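PDB 5DUD: 5-oxoprolinase subunit C from Escherichia coli, which serves as one subunit of the enzyme that cleaves 5-oxoproline to L-glutamate, coupled to the hydrolysis of ATP to ADP and phosphate. Local coordinates for residues 130-135 / 204-209; 16-19 / 25-28. All blocks are in the same frame, centred on the assembly; numbering follows the deposited sequence.

Contact 1: residues 130-135 / 204-209; sequences TDLKVG and SNRMGY
Two sheets, probably belonging to the two subdomains of the carboxyltransferase-type domain, are bridged where Lys133 and Leu132, in a loop packed on strand 12-14 of the five-stranded sheet, face Met207 and Arg206 at the seven-stranded one. There is no hydrogen bond across it; the join is made by apolar contacts of methylenes, methyls and a thioether. Lys133 and Met207 cross at about a right angle, with Lys133 CD 3.7 Å from Met207 CE and 3.9 Å from Met207 SD. Lys133 CG stands anti to the backbone N (chi1 179°) and the chain runs out straight through CE, which carries CD to the Met207 methyl; only NZ bends off that line (chi4 65°). Met207 turns at chi3 to lay its methyl beside the lysine. Long, flexible, unbranched chains suit such a partly exposed seam. Leu132 CD1 lies 4.3 Å from Arg206 CD, methyl against methylene. The guanidinium of buried Arg206 has its charge met by salt bridges to Asp248 and Glu54. A Gly135 N to Asp131 O bond (2.8 Å) closes a single turn that presents Leu132 and Lys133. Thr130 pairs with Val13, Leu132 rests on Thr12, and the 204-207 turn leads directly into strand 208-212.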
loop_
_atom_site.group_PDB
_atom_site.type_symbol
_atom_site.label_atom_id
_atom_site.label_comp_id
_atom_site.label_asym_id
_atom_site.label_seq_id
_atom_site.Cartn_x
_atom_site.Cartn_y
_atom_site.Cartn_z
ATOM N N THR A 130 -0.134 9.985 5.700
ATOM C CA THR A 130 -1.022 9.456 6.732
ATOM C C THR A 130 -1.456 8.037 6.388
ATOM O O THR A 130 -2.032 7.814 5.320
ATOM C CB THR A 130 -2.257 10.356 6.907
ATOM O OG1 THR A 130 -1.857 11.724 6.859
ATOM C CG2 THR A 130 -2.991 10.099 8.214
ATOM N N ASP A 131 -1.174 7.085 7.290
ATOM C CA ASP A 131 -1.587 5.691 7.152
ATOM C C ASP A 131 -2.764 5.489 8.113
ATOM O O ASP A 131 -2.568 5.437 9.327
ATOM C CB ASP A 131 -0.401 4.758 7.445
ATOM C CG ASP A 131 -0.531 3.361 6.859
ATOM O OD1 ASP A 131 -1.675 2.929 6.595
ATOM O OD2 ASP A 131 0.509 2.688 6.692
ATOM N N LEU A 132 -3.989 5.468 7.572
ATOM C CA LEU A 132 -5.214 5.393 8.371
ATOM C C LEU A 132 -5.465 3.999 8.958
ATOM O O LEU A 132 -6.119 3.905 9.995
ATOM C CB LEU A 132 -6.421 5.826 7.528
ATOM C CG LEU A 132 -6.364 7.260 6.990
ATOM C CD1 LEU A 132 -7.251 7.419 5.774
ATOM C CD2 LEU A 132 -6.747 8.268 8.056
ATOM N N LYS A 133 -4.949 2.934 8.316
ATOM C CA LYS A 133 -5.097 1.561 8.813
ATOM C C LYS A 133 -4.102 1.281 9.941
ATOM O O LYS A 133 -4.446 0.595 10.900
ATOM C CB LYS A 133 -4.888 0.555 7.671
ATOM C CG LYS A 133 -5.004 -0.916 8.081
ATOM C CD LYS A 133 -5.210 -1.812 6.870
ATOM C CE LYS A 133 -5.108 -3.287 7.192
ATOM N NZ LYS A 133 -6.192 -3.758 8.099
ATOM N N VAL A 134 -2.877 1.816 9.816
ATOM C CA VAL A 134 -1.794 1.627 10.784
ATOM C C VAL A 134 -1.861 2.672 11.908
ATOM O O VAL A 134 -1.462 2.374 13.033
ATOM C CB VAL A 134 -0.423 1.663 10.065
ATOM C CG1 VAL A 134 0.731 1.455 11.035
ATOM C CG2 VAL A 134 -0.367 0.636 8.934
ATOM N N GLY A 135 -2.309 3.886 11.593
ATOM C CA GLY A 135 -2.403 4.975 12.559
ATOM C C GLY A 135 -1.093 5.697 12.791
ATOM O O GLY A 135 -0.709 5.924 13.940
ATOM N N SER A 204 -14.969 0.964 -2.539
ATOM C CA SER A 204 -13.728 1.579 -3.004
ATOM C C SER A 204 -13.261 2.724 -2.104
ATOM O O SER A 204 -14.010 3.668 -1.875
ATOM C CB SER A 204 -13.914 2.118 -4.418
ATOM O OG SER A 204 -14.378 1.101 -5.291
ATOM N N ASN A 205 -12.024 2.625 -1.592
ATOM C CA ASN A 205 -11.430 3.630 -0.709
ATOM C C ASN A 205 -9.936 3.785 -1.054
ATOM O O ASN A 205 -9.536 3.392 -2.150
ATOM C CB ASN A 205 -11.664 3.222 0.759
ATOM C CG ASN A 205 -10.979 1.941 1.186
ATOM O OD1 ASN A 205 -10.677 1.059 0.373
ATOM N ND2 ASN A 205 -10.747 1.791 2.484
ATOM N N ARG A 206 -9.127 4.384 -0.154
ATOM C CA ARG A 206 -7.690 4.580 -0.386
ATOM C C ARG A 206 -6.904 3.256 -0.485
ATOM O O ARG A 206 -5.832 3.257 -1.083
ATOM C CB ARG A 206 -7.068 5.455 0.713
ATOM C CG ARG A 206 -7.579 6.895 0.695
ATOM C CD ARG A 206 -6.750 7.844 1.545
ATOM N NE ARG A 206 -5.696 8.496 0.758
ATOM C CZ ARG A 206 -4.410 8.141 0.713
ATOM N NH1 ARG A 206 -3.965 7.118 1.434
ATOM N NH2 ARG A 206 -3.558 8.814 -0.048
ATOM N N MET A 207 -7.398 2.152 0.111
ATOM C CA MET A 207 -6.726 0.850 0.031
ATOM C C MET A 207 -6.882 0.209 -1.352
ATOM O O MET A 207 -5.886 0.034 -2.046
ATOM C CB MET A 207 -7.246 -0.116 1.106
ATOM C CG MET A 207 -6.781 0.239 2.493
ATOM S SD MET A 207 -7.393 -0.898 3.760
ATOM C CE MET A 207 -6.411 -2.358 3.413
ATOM N N GLY A 208 -8.112 -0.139 -1.730
ATOM C CA GLY A 208 -8.375 -0.784 -3.013
ATOM C C GLY A 208 -9.759 -0.524 -3.571
ATOM O O GLY A 208 -10.736 -0.503 -2.820
ATOM N N TYR A 209 -9.847 -0.348 -4.900
ATOM C CA TYR A 209 -11.104 -0.080 -5.602
ATOM C C TYR A 209 -11.807 -1.368 -6.024
ATOM O O TYR A 209 -11.234 -2.119 -6.808
ATOM C CB TYR A 209 -10.858 0.752 -6.878
ATOM C CG TYR A 209 -10.635 2.248 -6.738
ATOM C CD1 TYR A 209 -10.196 2.804 -5.542
ATOM C CD2 TYR A 209 -10.754 3.089 -7.835
ATOM C CE1 TYR A 209 -9.970 4.177 -5.423
ATOM C CE2 TYR A 209 -10.537 4.459 -7.729
ATOM C CZ TYR A 209 -10.141 5.003 -6.520
ATOM O OH TYR A 209 -9.901 6.353 -6.399
#

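Contact 2: residues 16-19 / 25-28; sequences GGRH and GISH
His28 lays its imidazole alongside that of His19, the two side chains pointing the same way. The planes are tilted by 28° and offset, with centroids 5.5 Å apart, so there is little ring overlap; the nearest atoms are His19 NE2 and His28 ND1, at 3.6 Å. A chi1 of 82° tucks His28 CG over its own backbone, between N and C, and turns the ring toward His19. His28 buries more area here than any other residue, while His19 is exposed; a flat, partly polar imidazole suits both places. His28 also touches Arg22, Pro231 and Asn247.

The backbones also meet directly. Arg18 N donates to His28 O over 2.7 Å, nearly straight at 165° and on a lone pair in the carbonyl plane. In return His28 CA approaches Arg18 O in a CA-H...O contact that the close approach of the two backbones allows. Arg18 is the centre of an inverse gamma turn, closed weakly from His19 N to Gly17 O, and this turn belongs to the long loop between strand 12-14 and helix 34-44. Gly17 is the first residue of the turn; its positive phi suits glycine, and its CA lies near the His28 ring.

Two waters extend the link: one donates to both Arg18 O and Ile26 O, while the other accepts from Arg18 NH1 and donates to Ser27 O at 2.6 Å. Arginine suits this buried place because its many N-H groups can serve several carbonyls: NE reaches Val124 O and NH2 reaches Ser129 O. Its methylenes remain for apolar packing, Arg18 CD lying 4.0 Å from Ile26 CG2 where the two side chains cross obliquely. Ser27 turns away, its hydroxyl bonded to Ala249 O. Ile26 also packs on an apolar side chain of another protein's chain, and His19 on an acidic one there.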
loop_
_atom_site.group_PDB
_atom_site.type_symbol
_atom_site.label_atom_id
_atom_site.label_comp_id
_atom_site.label_asym_id
_atom_site.label_seq_id
_atom_site.Cartn_x
_atom_site.Cartn_y
_atom_site.Cartn_z
ATOM N N GLY A 16 5.169 12.176 -0.910
ATOM C CA GLY A 16 5.634 11.303 -1.985
ATOM C C GLY A 16 5.408 9.826 -1.705
ATOM O O GLY A 16 5.035 9.079 -2.612
ATOM N N GLY A 17 5.641 9.408 -0.459
ATOM C CA GLY A 17 5.430 8.029 -0.036
ATOM C C GLY A 17 6.461 7.512 0.945
ATOM O O GLY A 17 7.623 7.927 0.931
ATOM N N ARG A 18 6.027 6.581 1.798
ATOM C CA ARG A 18 6.857 5.925 2.806
ATOM C C ARG A 18 7.522 4.691 2.161
ATOM O O ARG A 18 7.072 3.568 2.357
ATOM C CB ARG A 18 5.971 5.569 4.015
ATOM C CG ARG A 18 6.738 5.098 5.237
ATOM C CD ARG A 18 5.903 5.033 6.504
ATOM N NE ARG A 18 5.562 6.367 7.013
ATOM C CZ ARG A 18 4.423 7.030 6.805
ATOM N NH1 ARG A 18 3.449 6.490 6.071
ATOM N NH2 ARG A 18 4.246 8.239 7.322
ATOM N N HIS A 19 8.582 4.920 1.364
ATOM C CA HIS A 19 9.281 3.869 0.610
ATOM C C HIS A 19 10.365 3.157 1.448
ATOM O O HIS A 19 10.747 3.630 2.514
ATOM C CB HIS A 19 9.908 4.459 -0.668
ATOM C CG HIS A 19 8.935 5.191 -1.547
ATOM N ND1 HIS A 19 8.947 6.572 -1.643
ATOM C CD2 HIS A 19 7.933 4.710 -2.320
ATOM C CE1 HIS A 19 7.972 6.887 -2.480
ATOM N NE2 HIS A 19 7.341 5.798 -2.922
ATOM N N GLY A 25 5.771 -5.185 5.427
ATOM C CA GLY A 25 4.322 -5.024 5.474
ATOM C C GLY A 25 3.782 -3.616 5.595
ATOM O O GLY A 25 2.604 -3.455 5.915
ATOM N N ILE A 26 4.603 -2.587 5.304
ATOM C CA ILE A 26 4.174 -1.186 5.378
ATOM C C ILE A 26 3.846 -0.684 3.972
ATOM O O ILE A 26 4.702 -0.727 3.089
ATOM C CB ILE A 26 5.257 -0.301 6.078
ATOM C CG1 ILE A 26 5.286 -0.600 7.586
ATOM C CG2 ILE A 26 5.026 1.213 5.816
ATOM C CD1 ILE A 26 6.655 -0.358 8.331
ATOM N N SER A 27 2.621 -0.166 3.784
ATOM C CA SER A 27 2.173 0.402 2.512
ATOM C C SER A 27 2.845 1.760 2.311
ATOM O O SER A 27 3.044 2.474 3.293
ATOM C CB SER A 27 0.654 0.542 2.507
ATOM O OG SER A 27 0.022 -0.621 3.021
ATOM N N HIS A 28 3.241 2.098 1.068
ATOM C CA HIS A 28 3.946 3.351 0.786
ATOM C C HIS A 28 3.023 4.579 0.924
ATOM O O HIS A 28 3.518 5.657 1.252
ATOM C CB HIS A 28 4.620 3.324 -0.604
ATOM C CG HIS A 28 3.717 3.649 -1.753
ATOM N ND1 HIS A 28 3.907 4.786 -2.517
ATOM C CD2 HIS A 28 2.642 2.982 -2.231
ATOM C CE1 HIS A 28 2.964 4.767 -3.443
ATOM N NE2 HIS A 28 2.169 3.706 -3.301
HETATM O O HOH W 1 6.864 0.975 2.575
HETATM O O HOH W 2 2.568 3.826 5.502
#

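From the N terminus, the chain leaves strand 12-14 and soon meets contact 2, which closes a short loop before helix 34-44. Contact 1 comes later and spans a much longer excursion, from 130-135 to 204-209; the two are in series, neither nested nor crossed. Their centres are about 12 Å apart, and they touch where Asp131 packs near Ser27 O. Arg18 of 16-19 holds the chain just before 130-135, while Arg206 reaches Gly30 O, just after 25-28. The neighbouring residues Asp248 and Ala249 serve both contacts, one each. Together they join the early loop, the loop after strand 110-115 and the seven-stranded sheet.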